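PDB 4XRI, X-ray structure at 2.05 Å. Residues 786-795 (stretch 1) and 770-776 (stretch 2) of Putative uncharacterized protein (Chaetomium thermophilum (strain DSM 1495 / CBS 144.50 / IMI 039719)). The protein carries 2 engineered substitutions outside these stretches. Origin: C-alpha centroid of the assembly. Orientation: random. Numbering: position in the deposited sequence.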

# COMPACT_ATOMS: atom_id res chain seq x y z
N VAL A 786 -17.04 23.80 35.36
CA VAL A 786 -17.89 23.55 34.20
C VAL A 786 -17.42 22.30 33.43
O VAL A 786 -18.17 21.71 32.66
CB VAL A 786 -17.93 24.77 33.25
CG1 VAL A 786 -16.58 25.02 32.62
CG2 VAL A 786 -18.93 24.56 32.19
N LEU A 787 -16.18 21.89 33.67
CA LEU A 787 -15.64 20.70 33.03
C LEU A 787 -16.03 19.44 33.80
O LEU A 787 -16.21 18.37 33.20
CB LEU A 787 -14.12 20.80 32.91
CG LEU A 787 -13.39 19.54 32.44
CD1 LEU A 787 -13.76 19.19 31.00
CD2 LEU A 787 -11.89 19.70 32.60
N GLN A 788 -16.19 19.58 35.11
CA GLN A 788 -16.47 18.46 36.03
C GLN A 788 -17.51 17.42 35.57
O GLN A 788 -17.28 16.22 35.75
CB GLN A 788 -16.90 19.03 37.39
CG GLN A 788 -17.85 18.15 38.19
CD GLN A 788 -17.16 16.96 38.82
OE1 GLN A 788 -16.04 17.06 39.32
NE2 GLN A 788 -17.83 15.81 38.80
N PRO A 789 -18.64 17.86 34.98
CA PRO A 789 -19.62 16.84 34.58
C PRO A 789 -19.16 15.85 33.51
O PRO A 789 -19.81 14.82 33.32
CB PRO A 789 -20.79 17.68 34.03
CG PRO A 789 -20.68 18.97 34.75
CD PRO A 789 -19.21 19.21 34.87
N TYR A 790 -18.05 16.14 32.83
CA TYR A 790 -17.61 15.30 31.72
C TYR A 790 -16.46 14.38 32.10
O TYR A 790 -16.05 13.53 31.31
CB TYR A 790 -17.20 16.17 30.53
CG TYR A 790 -18.31 17.08 30.05
CD1 TYR A 790 -19.43 16.55 29.43
CD2 TYR A 790 -18.23 18.46 30.22
CE1 TYR A 790 -20.45 17.37 28.99
CE2 TYR A 790 -19.25 19.28 29.78
CZ TYR A 790 -20.35 18.74 29.17
OH TYR A 790 -21.37 19.56 28.73
N VAL A 791 -15.94 14.56 33.31
CA VAL A 791 -14.78 13.81 33.77
C VAL A 791 -15.04 12.31 33.82
O VAL A 791 -14.16 11.51 33.47
CB VAL A 791 -14.34 14.31 35.17
CG1 VAL A 791 -13.25 13.43 35.74
CG2 VAL A 791 -13.87 15.75 35.09
N GLU A 792 -16.24 11.92 34.22
CA GLU A 792 -16.59 10.50 34.30
C GLU A 792 -16.51 9.83 32.93
O GLU A 792 -16.04 8.70 32.82
CB GLU A 792 -17.99 10.32 34.89
CG GLU A 792 -18.43 8.86 34.97
CD GLU A 792 -19.69 8.67 35.79
OE1 GLU A 792 -20.30 9.68 36.20
OE2 GLU A 792 -20.07 7.50 36.03
N SER A 793 -16.98 10.52 31.90
CA SER A 793 -16.94 9.99 30.54
C SER A 793 -15.51 9.87 30.03
O SER A 793 -15.21 9.02 29.19
CB SER A 793 -17.76 10.87 29.60
OG SER A 793 -17.19 12.16 29.49
N ILE A 794 -14.63 10.72 30.55
CA ILE A 794 -13.22 10.66 30.17
C ILE A 794 -12.57 9.41 30.74
O ILE A 794 -11.84 8.70 30.03
CB ILE A 794 -12.45 11.90 30.64
CG1 ILE A 794 -13.05 13.17 30.03
CG2 ILE A 794 -10.98 11.79 30.29
CD1 ILE A 794 -12.34 14.44 30.45
N PHE A 795 -12.83 9.13 32.01
CA PHE A 795 -12.33 7.92 32.65
C PHE A 795 -12.87 6.67 31.97
O PHE A 795 -12.16 5.68 31.82
CB PHE A 795 -12.71 7.90 34.14
CG PHE A 795 -11.77 8.67 35.02
CD1 PHE A 795 -12.09 9.95 35.45
CD2 PHE A 795 -10.57 8.12 35.42
CE1 PHE A 795 -11.23 10.66 36.26
CE2 PHE A 795 -9.70 8.82 36.23
CZ PHE A 795 -10.03 10.09 36.65
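Stretch 2, residues 770-776: AWGGIIG

Stretch 2, residues 770-776, is helical throughout, part of a longer helix that extends beyond it at both ends; backbone bonds such as Ile 775 N to Trp 771 O, 2.8 Å, hold its turns. It lies across stretch 1 roughly antiparallel to the helix of residues 791-795: the two N-to-C directions make an angle of 147°, and the axes approach to 12.1 Å. Side chains, above all the indole of Trp 771, occupy the space between the axes. No hydrogen bond crosses the contact, which is apolar packing burying 303 Å² in all. The register follows the reversed direction, with Leu 787 CA 7.4 Å from Ile 775 CA and Ile 794 CA 7.7 Å from Trp 771 CA.

Along stretch 1, Val 786 stays out of reach, and the first anchor is Leu 787, whose CA-to-CB bond points toward stretch 2. Its chi1 is t and its chi2 p, and the two methyls of its forked end meet different neighbours: Leu 787 CD2 lies 3.9 Å from Ile 775 CG1, while Leu 787 CD1 lies 4.1 Å from Ile 774 CG2 and 4.3 Å from Trp 771 CZ3. A branched aliphatic side chain suits this buried position, where it needs no polar partner.

Gln 788 and Pro 789 touch nothing in stretch 2 and are exposed, a setting in which a polar amide is readily solvated. Tyr 790 starts toward stretch 2, but its end leads away, and the closest approach is from Tyr 790 CB to Trp 771 CH2, at 3.7 Å. Its apolar base can thus pack on the indole while the hydroxyl is carried off. Its carbonyl serves the chain locally: Ser 793 OG donates to Tyr 790 O at 2.5 Å, and Ile 794 N to Tyr 790 O at 3.2 Å.

Val 791 points away and Glu 792 is exposed, its carboxylate far from the apolar contact. Ser 793 projects sideways; its small side chain passes by the indole, with Ser 793 OG 4.2 Å from Trp 771 CZ2, while its hydroxyl is hydrogen-bonded to Tyr 790 O and also elsewhere in the structure.

Ile 794, buried and apolar, points toward stretch 2 with chi1 m and chi2 t and lays its slim extended arm over one face of the indole: Ile 794 CG1 stands 3.8 Å from the centroid of the five-membered ring of Trp 771, 13° off the normal, a CH-pi contact, and Ile 794 CD1 is 3.7 Å from Trp 771 CE3. The same methyl, Ile 794 CD1, reaches Ile 775 CD1 at 4.3 Å. Phe 795 lies beyond reach.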

# COMPACT_ATOMS: atom_id res chain seq x y z
N ALA A 770 -8.22 15.97 22.08
CA ALA A 770 -9.27 16.94 22.30
C ALA A 770 -9.47 17.20 23.79
O ALA A 770 -9.42 18.34 24.24
CB ALA A 770 -10.57 16.48 21.67
N TRP A 771 -9.68 16.13 24.55
CA TRP A 771 -9.87 16.25 26.00
C TRP A 771 -8.67 16.91 26.66
O TRP A 771 -8.82 17.76 27.54
CB TRP A 771 -10.13 14.88 26.64
CG TRP A 771 -11.54 14.38 26.50
CD1 TRP A 771 -11.94 13.17 26.01
CD2 TRP A 771 -12.75 15.08 26.85
NE1 TRP A 771 -13.31 13.07 26.04
CE2 TRP A 771 -13.83 14.23 26.54
CE3 TRP A 771 -13.02 16.35 27.38
CZ2 TRP A 771 -15.15 14.60 26.76
CZ3 TRP A 771 -14.33 16.71 27.59
CH2 TRP A 771 -15.38 15.84 27.28
N GLY A 772 -7.48 16.54 26.21
CA GLY A 772 -6.25 17.11 26.73
C GLY A 772 -6.17 18.62 26.59
O GLY A 772 -5.83 19.32 27.54
N GLY A 773 -6.50 19.12 25.41
CA GLY A 773 -6.51 20.56 25.17
C GLY A 773 -7.62 21.25 25.94
O GLY A 773 -7.44 22.36 26.45
N ILE A 774 -8.77 20.58 26.04
CA ILE A 774 -9.92 21.13 26.75
C ILE A 774 -9.66 21.25 28.26
O ILE A 774 -9.94 22.29 28.86
CB ILE A 774 -11.17 20.27 26.51
CG1 ILE A 774 -11.65 20.43 25.07
CG2 ILE A 774 -12.27 20.66 27.48
CD1 ILE A 774 -12.75 19.45 24.68
N ILE A 775 -9.11 20.19 28.85
CA ILE A 775 -8.78 20.19 30.27
C ILE A 775 -7.82 21.33 30.60
O ILE A 775 -8.01 22.05 31.58
CB ILE A 775 -8.15 18.85 30.71
CG1 ILE A 775 -9.17 17.71 30.58
CG2 ILE A 775 -7.67 18.93 32.15
CD1 ILE A 775 -8.53 16.34 30.57
N GLY A 776 -6.81 21.50 29.76
CA GLY A 776 -5.85 22.58 29.92
C GLY A 776 -6.49 23.95 29.79
O GLY A 776 -6.15 24.87 30.53